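Local coordinates for putative MCP-type signal transduction protein (PDB 4WY9), which serves as a Campylobacter jejuni chemoreceptor, its periplasmic tandem-PAS region sensing chemical signals, probably by an indirect mode of ligand recognition, at residues A[39-44]-A[64-69]; A[118-123]-A[157-162]; A[139-144]-A[169-174]; A[241-246]-A[255-260]. One frame throughout, in Å; residues are numbered along the deposited sequence. Where two conformers were deposited one is given.

In the fold
Interactions 1, 2 and 3 belong to one half of the elongated chain, around the seven-stranded sheet; interaction 4 lies in the other half, beside the five-stranded sheet, its centre about 42 Å from that of interaction 1. Interactions 1 and 3 are partly buried and touch each other, Ser-42 of the long helix packing on Ile-170 and Ile-172. Interaction 1 also meets interaction 2, where Ile-119 reaches Thr-67, yet interaction 2 is a surface contact with no direct hydrogen bond, combining Ile-122 packed on Glu-159 with two bridging waters. Chemistry follows place: aliphatic packing between helices in 1, a loop over an aromatic ring in 3, and in 4 a helix set on an edge strand, with water and a bound acetate alongside.

Interaction 1: A[39-44]-A[64-69]; sequences KSISGT and NIITNT
Thr-69 OG1 is gripped from two directions: it donates to Ile-65 O at 2.6 Å, one turn back in its own helix, and accepts from a water at 2.7 Å. In one of the two conformers of Ser-40, the water also lies 2.7 Å from Ser-40 OG and would bridge the two segments; no direct hydrogen bond joins them. Ile-65 O also receives the backbone N of Thr-69, and the two donors reach it from opposite faces of its carbonyl plane.

Beside this polar bridge the packing is aliphatic. Ile-41 holds CG1 anti to its backbone N (chi1 178°), and CD1 at the end of that branch lies 3.7 Å from Ile-66 CA. It also rests against Ile-65 CG2 at 3.8 Å, while Ile-41 CB faces the hydroxyl and methyl of Thr-69. A turn further along the long helix, Thr-44 CG2 meets Ile-65 CD1 at 3.6 Å, so Ile-65 meets Thr-44 mainly through CD1 and Ile-41 through CG2.

The short segments run nearly antiparallel, at 163°, with axes 10.4 Å apart at closest approach. This is helix packing in the first, probably membrane-distal, module of the tandem-PAS sensing domain: the long helix 8-51 lays Ile-41 and Ser-42 on Ile-183 of strand 179-188, while helix 59-70 sets Ile-66 on Met-106 and Tyr-108 of strand 104-110.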
loop_
_atom_site.group_PDB
_atom_site.type_symbol
_atom_site.label_atom_id
_atom_site.label_comp_id
_atom_site.label_asym_id
_atom_site.label_seq_id
_atom_site.Cartn_x
_atom_site.Cartn_y
_atom_site.Cartn_z
ATOM N N LYS A 39 2.608 8.470 11.146
ATOM C CA LYS A 39 3.283 8.519 12.448
ATOM C C LYS A 39 3.078 9.853 13.127
ATOM O O LYS A 39 2.893 9.923 14.340
ATOM C CB LYS A 39 4.791 8.239 12.317
ATOM C CG LYS A 39 5.146 6.784 12.128
ATOM C CD LYS A 39 6.662 6.638 11.967
ATOM C CE LYS A 39 7.073 5.206 12.075
ATOM N NZ LYS A 39 6.928 4.631 13.462
ATOM N N SER A 40 3.095 10.918 12.343
ATOM C CA SER A 40 2.908 12.265 12.905
ATOM C C SER A 40 1.530 12.327 13.560
ATOM O O SER A 40 1.400 12.729 14.734
ATOM C CB SER A 40 3.051 13.336 11.814
ATOM O OG SER A 40 2.818 14.631 12.342
ATOM N N ILE A 41 0.501 11.937 12.836
ATOM C CA ILE A 41 -0.869 12.078 13.327
ATOM C C ILE A 41 -1.117 11.102 14.480
ATOM O O ILE A 41 -1.771 11.440 15.460
ATOM C CB ILE A 41 -1.927 11.948 12.224
ATOM C CG1 ILE A 41 -3.326 12.058 12.803
ATOM C CG2 ILE A 41 -1.780 10.702 11.484
ATOM C CD1 ILE A 41 -4.342 12.544 11.826
ATOM N N SER A 42 -0.573 9.881 14.403
ATOM C CA SER A 42 -0.745 8.942 15.494
ATOM C C SER A 42 -0.104 9.507 16.777
ATOM O O SER A 42 -0.642 9.362 17.867
ATOM C CB SER A 42 -0.201 7.549 15.169
ATOM O OG SER A 42 1.205 7.551 15.055
ATOM N N GLY A 43 1.045 10.160 16.647
ATOM C CA GLY A 43 1.680 10.747 17.804
ATOM C C GLY A 43 0.821 11.824 18.433
ATOM O O GLY A 43 0.622 11.874 19.666
ATOM N N THR A 44 0.295 12.698 17.601
ATOM C CA THR A 44 -0.526 13.803 18.079
ATOM C C THR A 44 -1.822 13.288 18.697
ATOM O O THR A 44 -2.249 13.783 19.766
ATOM C CB THR A 44 -0.811 14.798 16.928
ATOM O OG1 THR A 44 0.447 15.326 16.449
ATOM C CG2 THR A 44 -1.681 15.917 17.379
ATOM N N ASN A 64 -9.549 18.652 13.011
ATOM C CA ASN A 64 -8.556 19.584 12.510
ATOM C C ASN A 64 -7.216 18.929 12.409
ATOM O O ASN A 64 -6.470 19.208 11.470
ATOM C CB ASN A 64 -8.489 20.803 13.414
ATOM C CG ASN A 64 -9.726 21.625 13.355
ATOM O OD1 ASN A 64 -10.537 21.517 12.421
ATOM N ND2 ASN A 64 -9.901 22.451 14.343
ATOM N N ILE A 65 -6.888 18.031 13.343
ATOM C CA ILE A 65 -5.617 17.288 13.254
ATOM C C ILE A 65 -5.584 16.426 11.995
ATOM O O ILE A 65 -4.567 16.375 11.283
ATOM C CB ILE A 65 -5.407 16.426 14.517
ATOM C CG1 ILE A 65 -5.131 17.336 15.710
ATOM C CG2 ILE A 65 -4.336 15.391 14.317
ATOM C CD1 ILE A 65 -5.241 16.617 17.029
ATOM N N ILE A 66 -6.694 15.763 11.683
ATOM C CA ILE A 66 -6.749 14.955 10.474
ATOM C C ILE A 66 -6.658 15.793 9.219
ATOM O O ILE A 66 -5.819 15.522 8.324
ATOM C CB ILE A 66 -8.056 14.112 10.416
ATOM C CG1 ILE A 66 -8.139 13.161 11.600
ATOM C CG2 ILE A 66 -8.151 13.338 9.120
ATOM C CD1 ILE A 66 -9.515 12.506 11.752
ATOM N N THR A 67 -7.473 16.828 9.114
ATOM C CA THR A 67 -7.531 17.570 7.873
ATOM C C THR A 67 -6.265 18.393 7.643
ATOM O O THR A 67 -5.834 18.537 6.506
ATOM C CB THR A 67 -8.785 18.466 7.760
ATOM O OG1 THR A 67 -8.796 19.412 8.827
ATOM C CG2 THR A 67 -10.043 17.664 7.873
ATOM N N ASN A 68 -5.643 18.897 8.708
ATOM C CA ASN A 68 -4.399 19.608 8.593
ATOM C C ASN A 68 -3.263 18.679 8.131
ATOM O O ASN A 68 -2.365 19.113 7.409
ATOM C CB ASN A 68 -4.038 20.314 9.908
ATOM C CG ASN A 68 -4.905 21.543 10.186
ATOM O OD1 ASN A 68 -5.468 22.152 9.280
ATOM N ND2 ASN A 68 -5.014 21.918 11.475
ATOM N N THR A 69 -3.257 17.452 8.587
ATOM C CA THR A 69 -2.214 16.494 8.293
ATOM C C THR A 69 -2.300 16.025 6.883
ATOM O O THR A 69 -1.285 15.827 6.223
ATOM C CB THR A 69 -2.282 15.261 9.234
ATOM O OG1 THR A 69 -2.155 15.628 10.616
ATOM C CG2 THR A 69 -1.212 14.213 8.881
HETATM O O HOH W 1 0.410 15.493 11.589
#

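Interaction 2: A[118-123]-A[157-162]; sequences GIKAIQ and NLEGQD
The CA atoms of Ile-122 and Glu-159 are 8.0 Å apart, where strand 119-122 passes a turn closed by an Asx motif at Asn-157. The strand pairs with 104-110 in the sheet of the first PDC sensor domain, and the turn links strands 154-156 and 163-173. Asn-157 OD1 accepts from Gly-160 N at 2.9 Å, in the plane of its carbonyl. From the other end of the same amide, ND2 donates to Gly-160 O and to Asp-162 OD1, so one side chain ties both arms of the turn together.

Across the contact, Ile-122 and Glu-159 cross at about a right angle. Ile-122 CD1 lies 3.7 Å from Glu-159 CG, apolar carbon against the aliphatic part of the acid, and both residues also touch Phe-78. Lys-120 bends at its last torsion (chi4 35°), and its NZ, hydrogen-bonded to Asp-110 O, stays 4.1 Å from Glu-159 OE2, beyond a salt bridge though the charges may still attract. Two waters span the gap between the carbonyls of Gln-123 and Leu-158: one lies 2.7 Å from Gln-123 O, the other 2.6 Å from Leu-158 O.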
loop_
_atom_site.group_PDB
_atom_site.type_symbol
_atom_site.label_atom_id
_atom_site.label_comp_id
_atom_site.label_asym_id
_atom_site.label_seq_id
_atom_site.Cartn_x
_atom_site.Cartn_y
_atom_site.Cartn_z
ATOM N N GLY A 118 -6.673 19.046 -0.674
ATOM C CA GLY A 118 -7.711 19.147 0.351
ATOM C C GLY A 118 -8.481 17.853 0.502
ATOM O O GLY A 118 -8.597 17.107 -0.482
ATOM N N ILE A 119 -9.002 17.575 1.713
ATOM C CA ILE A 119 -9.790 16.355 1.922
ATOM C C ILE A 119 -11.147 16.634 2.497
ATOM O O ILE A 119 -11.370 17.657 3.161
ATOM C CB ILE A 119 -9.072 15.318 2.799
ATOM C CG1 ILE A 119 -8.966 15.805 4.244
ATOM C CG2 ILE A 119 -7.694 14.979 2.187
ATOM C CD1 ILE A 119 -8.235 14.828 5.145
ATOM N N LYS A 120 -12.081 15.734 2.231
ATOM C CA LYS A 120 -13.451 15.878 2.702
ATOM C C LYS A 120 -13.954 14.571 3.249
ATOM O O LYS A 120 -13.552 13.494 2.796
ATOM C CB LYS A 120 -14.388 16.303 1.555
ATOM C CG LYS A 120 -14.300 15.365 0.355
ATOM C CD LYS A 120 -15.600 15.392 -0.464
ATOM C CE LYS A 120 -15.444 14.688 -1.804
ATOM N NZ LYS A 120 -14.536 13.520 -1.721
ATOM N N ALA A 121 -14.821 14.659 4.252
ATOM C CA ALA A 121 -15.415 13.455 4.837
ATOM C C ALA A 121 -16.358 12.813 3.817
ATOM O O ALA A 121 -17.105 13.497 3.111
ATOM C CB ALA A 121 -16.161 13.768 6.112
ATOM N N ILE A 122 -16.299 11.483 3.754
ATOM C CA ILE A 122 -17.240 10.700 2.969
ATOM C C ILE A 122 -17.837 9.637 3.845
ATOM O O ILE A 122 -17.373 9.415 4.973
ATOM C CB ILE A 122 -16.541 10.033 1.760
ATOM C CG1 ILE A 122 -15.414 9.086 2.215
ATOM C CG2 ILE A 122 -16.003 11.085 0.798
ATOM C CD1 ILE A 122 -14.949 8.121 1.150
ATOM N N GLN A 123 -18.877 8.976 3.352
ATOM C CA GLN A 123 -19.565 7.985 4.163
ATOM C C GLN A 123 -18.628 6.853 4.557
ATOM O O GLN A 123 -18.068 6.184 3.688
ATOM C CB GLN A 123 -20.785 7.430 3.444
ATOM C CG GLN A 123 -21.545 6.385 4.238
ATOM C CD GLN A 123 -22.118 6.945 5.505
ATOM O OE1 GLN A 123 -22.931 7.866 5.470
ATOM N NE2 GLN A 123 -21.713 6.385 6.615
ATOM N N ASN A 157 -13.680 -0.882 -1.904
ATOM C CA ASN A 157 -14.726 -0.118 -2.554
ATOM C C ASN A 157 -15.301 0.825 -1.533
ATOM O O ASN A 157 -16.113 0.420 -0.684
ATOM C CB ASN A 157 -15.802 -1.021 -3.171
ATOM C CG ASN A 157 -16.784 -0.248 -4.009
ATOM O OD1 ASN A 157 -17.141 0.900 -3.684
ATOM N ND2 ASN A 157 -17.177 -0.817 -5.128
ATOM N N LEU A 158 -14.919 2.092 -1.606
ATOM C CA LEU A 158 -15.341 3.082 -0.597
ATOM C C LEU A 158 -16.292 4.131 -1.137
ATOM O O LEU A 158 -17.031 4.741 -0.364
ATOM C CB LEU A 158 -14.126 3.756 -0.008
ATOM C CG LEU A 158 -13.156 2.834 0.725
ATOM C CD1 LEU A 158 -11.934 3.611 1.130
ATOM C CD2 LEU A 158 -13.815 2.194 1.926
ATOM N N GLU A 159 -16.300 4.337 -2.456
ATOM C CA GLU A 159 -17.137 5.377 -3.059
ATOM C C GLU A 159 -17.987 4.873 -4.218
ATOM O O GLU A 159 -18.667 5.660 -4.856
ATOM C CB GLU A 159 -16.275 6.535 -3.545
ATOM C CG GLU A 159 -15.490 7.228 -2.446
ATOM C CD GLU A 159 -14.609 8.320 -3.005
ATOM O OE1 GLU A 159 -13.665 8.002 -3.743
ATOM O OE2 GLU A 159 -14.895 9.513 -2.690
ATOM N N GLY A 160 -18.061 3.573 -4.405
ATOM C CA GLY A 160 -18.896 2.974 -5.433
ATOM C C GLY A 160 -18.161 2.101 -6.416
ATOM O O GLY A 160 -18.729 1.119 -6.915
ATOM N N GLN A 161 -16.881 2.399 -6.660
ATOM C CA GLN A 161 -16.112 1.623 -7.626
ATOM C C GLN A 161 -14.983 0.899 -6.934
ATOM O O GLN A 161 -14.354 1.414 -6.046
ATOM C CB GLN A 161 -15.548 2.483 -8.738
ATOM C CG GLN A 161 -16.531 3.478 -9.380
ATOM C CD GLN A 161 -15.819 4.736 -9.883
ATOM O OE1 GLN A 161 -14.673 5.054 -9.475
ATOM N NE2 GLN A 161 -16.499 5.480 -10.771
ATOM N N ASP A 162 -14.711 -0.316 -7.389
ATOM C CA ASP A 162 -13.618 -1.120 -6.864
ATOM C C ASP A 162 -12.272 -0.526 -7.215
ATOM O O ASP A 162 -12.088 0.055 -8.285
ATOM C CB ASP A 162 -13.653 -2.535 -7.440
ATOM C CG ASP A 162 -14.823 -3.365 -6.946
ATOM O OD1 ASP A 162 -15.506 -2.973 -5.981
ATOM O OD2 ASP A 162 -15.016 -4.459 -7.531
HETATM O O HOH W 2 -17.146 3.935 2.414
HETATM O O HOH W 3 -18.398 6.619 0.809
#

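Interaction 3: A[139-144]-A[169-174]; sequences KKAKYG and AIPIFD
Pro-171 is the first residue of 169-174 to touch the loop that follows helix 132-140: its CG lies 3.8 Å from Ala-141 CB, the methyl of the first residue to leave helical geometry. Two residues on, Phe-173 carries most of the contact. Its CG is anti to the carbonyl carbon (chi1 -60°), and the ring lies under the backbone of Tyr-143.

Tyr-143 CA stands over one face of that ring, 3.9 Å from its centroid and 24° off the normal, a CH-pi contact. Tyr-143 then turns the edge of its own ring toward the face of Phe-173, with planes at 66° and centroids 5.2 Å apart. The atom that touches is Tyr-143 CD1, 3.6 Å from Phe-173 CG and displaced from the middle of the Phe-173 face toward its rim. At the far end of the ring, Phe-173 CZ lies 3.7 Å from Lys-142 C.

Within the first PDC sensor domain, the contact packs the loop after helix 132-140 on strand 163-173, which pairs with 179-188 on one side and with the short strands 149-150 and 154-156. Phe-173 also packs on Val-179 of strand 179-188, Pro-171 on Ile-137 of helix 132-140, and helix 8-51 supplies Arg-50 beside Tyr-143.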
loop_
_atom_site.group_PDB
_atom_site.type_symbol
_atom_site.label_atom_id
_atom_site.label_comp_id
_atom_site.label_asym_id
_atom_site.label_seq_id
_atom_site.Cartn_x
_atom_site.Cartn_y
_atom_site.Cartn_z
ATOM N N LYS A 139 -5.898 -6.666 18.109
ATOM C CA LYS A 139 -5.506 -7.902 18.786
ATOM C C LYS A 139 -4.107 -7.844 19.401
ATOM O O LYS A 139 -3.888 -8.439 20.459
ATOM C CB LYS A 139 -5.613 -9.080 17.776
ATOM C CG LYS A 139 -5.139 -10.437 18.299
ATOM C CD LYS A 139 -6.161 -11.020 19.233
ATOM C CE LYS A 139 -5.672 -12.308 19.905
ATOM N NZ LYS A 139 -4.491 -12.028 20.786
ATOM N N LYS A 140 -3.152 -7.186 18.723
ATOM C CA LYS A 140 -1.743 -7.345 19.047
ATOM C C LYS A 140 -1.007 -6.098 19.508
ATOM O O LYS A 140 0.055 -6.200 20.122
ATOM C CB LYS A 140 -0.984 -7.902 17.825
ATOM C CG LYS A 140 -1.598 -9.139 17.234
ATOM C CD LYS A 140 -0.732 -9.773 16.211
ATOM C CE LYS A 140 -0.413 -8.915 15.052
ATOM N NZ LYS A 140 0.314 -9.744 14.023
ATOM N N ALA A 141 -1.523 -4.916 19.195
ATOM C CA ALA A 141 -0.765 -3.712 19.455
ATOM C C ALA A 141 -0.603 -3.464 20.955
ATOM O O ALA A 141 -1.552 -3.639 21.725
ATOM C CB ALA A 141 -1.390 -2.494 18.779
ATOM N N LYS A 142 0.593 -3.048 21.343
ATOM C CA LYS A 142 0.928 -2.759 22.739
ATOM C C LYS A 142 1.597 -1.416 22.854
ATOM O O LYS A 142 2.429 -1.058 22.006
ATOM C CB LYS A 142 1.842 -3.831 23.301
ATOM C CG LYS A 142 1.185 -5.203 23.343
ATOM C CD LYS A 142 2.148 -6.305 23.670
ATOM C CE LYS A 142 1.452 -7.653 23.562
ATOM N NZ LYS A 142 1.044 -7.937 22.155
ATOM N N TYR A 143 1.235 -0.638 23.864
ATOM C CA TYR A 143 1.830 0.664 24.064
ATOM C C TYR A 143 3.322 0.554 24.278
ATOM O O TYR A 143 3.796 -0.320 25.008
ATOM C CB TYR A 143 1.196 1.384 25.218
ATOM C CG TYR A 143 1.691 2.809 25.384
ATOM C CD1 TYR A 143 1.472 3.748 24.403
ATOM C CD2 TYR A 143 2.405 3.221 26.518
ATOM C CE1 TYR A 143 1.895 5.043 24.525
ATOM C CE2 TYR A 143 2.840 4.525 26.646
ATOM C CZ TYR A 143 2.576 5.445 25.647
ATOM O OH TYR A 143 3.031 6.741 25.749
ATOM N N GLY A 144 4.070 1.430 23.606
ATOM C CA GLY A 144 5.499 1.409 23.683
ATOM C C GLY A 144 6.146 0.841 22.442
ATOM O O GLY A 144 7.331 1.003 22.263
ATOM N N ALA A 169 -1.439 1.539 8.805
ATOM C CA ALA A 169 -2.191 1.940 9.996
ATOM C C ALA A 169 -1.394 1.835 11.273
ATOM O O ALA A 169 -0.459 1.027 11.388
ATOM C CB ALA A 169 -3.471 1.099 10.099
ATOM N N ILE A 170 -1.761 2.666 12.246
ATOM C CA ILE A 170 -1.075 2.747 13.534
ATOM C C ILE A 170 -2.112 2.876 14.648
ATOM O O ILE A 170 -3.099 3.618 14.495
ATOM C CB ILE A 170 -0.104 3.946 13.569
ATOM C CG1 ILE A 170 0.901 3.867 12.420
ATOM C CG2 ILE A 170 0.618 4.069 14.887
ATOM C CD1 ILE A 170 1.824 5.057 12.342
ATOM N N PRO A 171 -1.920 2.174 15.780
ATOM C CA PRO A 171 -2.820 2.333 16.952
ATOM C C PRO A 171 -2.721 3.697 17.588
ATOM O O PRO A 171 -1.673 4.345 17.518
ATOM C CB PRO A 171 -2.324 1.273 17.923
ATOM C CG PRO A 171 -0.890 1.065 17.543
ATOM C CD PRO A 171 -0.884 1.178 16.037
ATOM N N ILE A 172 -3.832 4.104 18.202
ATOM C CA ILE A 172 -3.964 5.241 19.122
ATOM C C ILE A 172 -4.163 4.685 20.516
ATOM O O ILE A 172 -4.882 3.702 20.679
ATOM C CB ILE A 172 -5.145 6.154 18.713
ATOM C CG1 ILE A 172 -5.027 6.571 17.244
ATOM C CG2 ILE A 172 -5.202 7.377 19.623
ATOM C CD1 ILE A 172 -3.744 7.296 16.931
ATOM N N PHE A 173 -3.525 5.306 21.517
ATOM C CA PHE A 173 -3.646 4.831 22.893
ATOM C C PHE A 173 -4.160 5.893 23.854
ATOM O O PHE A 173 -3.948 7.100 23.614
ATOM C CB PHE A 173 -2.275 4.354 23.410
ATOM C CG PHE A 173 -1.659 3.228 22.610
ATOM C CD1 PHE A 173 -0.828 3.505 21.535
ATOM C CD2 PHE A 173 -1.854 1.912 22.948
ATOM C CE1 PHE A 173 -0.243 2.484 20.805
ATOM C CE2 PHE A 173 -1.293 0.888 22.203
ATOM C CZ PHE A 173 -0.475 1.172 21.159
ATOM N N ASP A 174 -4.758 5.441 24.946
ATOM C CA ASP A 174 -5.117 6.345 26.033
ATOM C C ASP A 174 -4.104 6.221 27.193
ATOM O O ASP A 174 -3.109 5.543 27.076
ATOM C CB ASP A 174 -6.535 6.093 26.474
ATOM C CG ASP A 174 -6.774 4.715 27.079
ATOM O OD1 ASP A 174 -5.810 4.010 27.413
ATOM O OD2 ASP A 174 -7.956 4.368 27.340
#

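Interaction 4: A[241-246]-A[255-260]; sequences QETYKA and FNYIAS. With ACT (acetate ion), chain B.
Phe-255 presents one ring face to helix 241-246, with Thr-243 CA and Glu-242 O lying over it. Around this ring the side chains take separate places. Ala-246 CB sits 3.6 Å from Phe-255 CZ, while Glu-242 brings its carboxylate to the CD1 and CE1 side of the ring, OE2 being 3.5 Å from Phe-255 CD1 with the carboxylate and ring planes 57° apart. Glu-242 reaches there by an extended chain with CG anti to the backbone N (chi1 -172°). Its OE1 accepts from a water that in turn accepts from Asn-256 N, and a second water lies within hydrogen-bonding distance of Glu-242 OE1 and Asn-256 O, so solvent carries the polar link between helix and strand.

Thr-243 fits between the two aromatic residues of the strand: its OG1 lies 3.4 Å from Phe-255 CB and 3.4 Å from Tyr-257 CD1. It crosses Tyr-257 at about a right angle, as does Tyr-244, whose CE1 comes to the edge of the Tyr-257 ring, 4.0 Å from Tyr-257 CE1. Tyr-244 OH is hydrogen-bonded to Asn-235 O.

Beyond this packing, Tyr-257 OH donates to acetate OXT at 2.6 Å. Ser-260 N grips the same oxygen, Ser-260 OG holds acetate O at 2.6 Å, and His-221 adds a further bond. The acetate probably came from the crystallisation liquor. Helix 241-249 covers outermost strand 253-258 of a five-stranded antiparallel sheet whose order, 2-1-5-4-3, is that of a PAS fold, consistent with the second module of the tandem-PAS sensor.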
loop_
_atom_site.group_PDB
_atom_site.type_symbol
_atom_site.label_atom_id
_atom_site.label_comp_id
_atom_site.label_asym_id
_atom_site.label_seq_id
_atom_site.Cartn_x
_atom_site.Cartn_y
_atom_site.Cartn_z
ATOM N N GLN A 241 10.992 -20.333 -11.000
ATOM C CA GLN A 241 11.197 -20.544 -9.588
ATOM C C GLN A 241 12.417 -19.841 -9.007
ATOM O O GLN A 241 12.406 -19.433 -7.843
ATOM C CB GLN A 241 11.279 -22.045 -9.301
ATOM C CG GLN A 241 10.012 -22.796 -9.645
ATOM C CD GLN A 241 8.796 -22.297 -8.916
ATOM O OE1 GLN A 241 8.869 -21.946 -7.738
ATOM N NE2 GLN A 241 7.684 -22.250 -9.600
ATOM N N GLU A 242 13.481 -19.693 -9.789
ATOM C CA GLU A 242 14.664 -19.001 -9.296
ATOM C C GLU A 242 14.317 -17.552 -8.936
ATOM O O GLU A 242 14.791 -17.011 -7.918
ATOM C CB GLU A 242 15.785 -19.013 -10.322
ATOM C CG GLU A 242 17.074 -18.469 -9.770
ATOM C CD GLU A 242 18.223 -18.528 -10.763
ATOM O OE1 GLU A 242 17.957 -18.866 -11.948
ATOM O OE2 GLU A 242 19.362 -18.202 -10.359
ATOM N N THR A 243 13.530 -16.924 -9.779
ATOM C CA THR A 243 13.095 -15.543 -9.550
ATOM C C THR A 243 12.245 -15.474 -8.293
ATOM O O THR A 243 12.393 -14.541 -7.478
ATOM C CB THR A 243 12.359 -15.002 -10.775
ATOM O OG1 THR A 243 13.257 -15.013 -11.896
ATOM C CG2 THR A 243 11.836 -13.629 -10.552
ATOM N N TYR A 244 11.331 -16.435 -8.123
ATOM C CA TYR A 244 10.473 -16.431 -6.945
ATOM C C TYR A 244 11.262 -16.579 -5.653
ATOM O O TYR A 244 10.885 -16.024 -4.610
ATOM C CB TYR A 244 9.425 -17.549 -7.023
ATOM C CG TYR A 244 8.504 -17.469 -8.185
ATOM C CD1 TYR A 244 8.319 -16.275 -8.876
ATOM C CD2 TYR A 244 7.809 -18.588 -8.631
ATOM C CE1 TYR A 244 7.472 -16.192 -9.934
ATOM C CE2 TYR A 244 6.964 -18.519 -9.686
ATOM C CZ TYR A 244 6.805 -17.326 -10.357
ATOM O OH TYR A 244 5.976 -17.246 -11.432
ATOM N N LYS A 245 12.336 -17.359 -5.699
ATOM C CA LYS A 245 13.174 -17.520 -4.522
ATOM C C LYS A 245 13.794 -16.176 -4.111
ATOM O O LYS A 245 13.831 -15.847 -2.928
ATOM C CB LYS A 245 14.282 -18.559 -4.760
ATOM C CG LYS A 245 13.935 -19.944 -4.316
ATOM C CD LYS A 245 15.108 -20.647 -3.672
ATOM C CE LYS A 245 16.247 -20.843 -4.655
ATOM N NZ LYS A 245 17.268 -21.796 -4.115
ATOM N N ALA A 246 14.259 -15.409 -5.087
ATOM C CA ALA A 246 14.817 -14.090 -4.801
ATOM C C ALA A 246 13.802 -13.168 -4.161
ATOM O O ALA A 246 14.098 -12.443 -3.211
ATOM C CB ALA A 246 15.377 -13.446 -6.087
ATOM N N PHE A 255 17.703 -12.681 -13.587
ATOM C CA PHE A 255 17.514 -14.087 -13.796
ATOM C C PHE A 255 16.959 -14.411 -15.166
ATOM O O PHE A 255 16.265 -13.597 -15.770
ATOM C CB PHE A 255 16.539 -14.645 -12.721
ATOM C CG PHE A 255 16.936 -14.316 -11.336
ATOM C CD1 PHE A 255 17.905 -15.024 -10.692
ATOM C CD2 PHE A 255 16.367 -13.231 -10.690
ATOM C CE1 PHE A 255 18.313 -14.705 -9.416
ATOM C CE2 PHE A 255 16.755 -12.893 -9.403
ATOM C CZ PHE A 255 17.721 -13.637 -8.764
ATOM N N ASN A 256 17.221 -15.613 -15.635
ATOM C CA ASN A 256 16.417 -16.201 -16.688
ATOM C C ASN A 256 15.054 -16.512 -16.104
ATOM O O ASN A 256 14.955 -17.037 -14.989
ATOM C CB ASN A 256 17.085 -17.457 -17.245
ATOM C CG ASN A 256 18.270 -17.148 -18.182
ATOM O OD1 ASN A 256 18.889 -16.078 -18.137
ATOM N ND2 ASN A 256 18.622 -18.098 -18.967
ATOM N N TYR A 257 13.998 -16.218 -16.837
ATOM C CA TYR A 257 12.644 -16.296 -16.305
ATOM C C TYR A 257 11.650 -16.588 -17.403
ATOM O O TYR A 257 11.642 -15.930 -18.410
ATOM C CB TYR A 257 12.297 -14.945 -15.646
ATOM C CG TYR A 257 10.888 -14.813 -15.100
ATOM C CD1 TYR A 257 10.527 -15.422 -13.911
ATOM C CD2 TYR A 257 9.931 -14.044 -15.766
ATOM C CE1 TYR A 257 9.263 -15.294 -13.406
ATOM C CE2 TYR A 257 8.648 -13.908 -15.252
ATOM C CZ TYR A 257 8.321 -14.549 -14.085
ATOM O OH TYR A 257 7.053 -14.450 -13.578
ATOM N N ILE A 258 10.772 -17.559 -17.172
ATOM C CA ILE A 258 9.697 -17.849 -18.096
ATOM C C ILE A 258 8.414 -17.253 -17.534
ATOM O O ILE A 258 7.942 -17.691 -16.486
ATOM C CB ILE A 258 9.525 -19.349 -18.358
ATOM C CG1 ILE A 258 10.814 -19.915 -18.959
ATOM C CG2 ILE A 258 8.330 -19.581 -19.255
ATOM C CD1 ILE A 258 10.742 -21.384 -19.229
ATOM N N ALA A 259 7.892 -16.244 -18.224
ATOM C CA ALA A 259 6.773 -15.455 -17.716
ATOM C C ALA A 259 5.449 -16.189 -17.849
ATOM O O ALA A 259 5.361 -17.207 -18.520
ATOM C CB ALA A 259 6.700 -14.136 -18.442
ATOM N N SER A 260 4.417 -15.660 -17.190
ATOM C CA SER A 260 3.114 -16.293 -17.177
ATOM C C SER A 260 2.486 -16.341 -18.567
ATOM O O SER A 260 1.607 -17.172 -18.822
ATOM C CB SER A 260 2.171 -15.546 -16.212
ATOM O OG SER A 260 1.954 -14.224 -16.645
HETATM C C ACT B . 4.651 -12.585 -15.120
HETATM O O ACT B . 3.512 -12.417 -15.644
HETATM O OXT ACT B . 5.213 -13.705 -15.281
HETATM C CH3 ACT B . 5.282 -11.515 -14.301
HETATM O O HOH W 4 18.932 -17.311 -14.032
HETATM O O HOH W 5 16.037 -19.553 -14.026
HETATM O O HOH W 6 13.457 -17.671 -12.784
#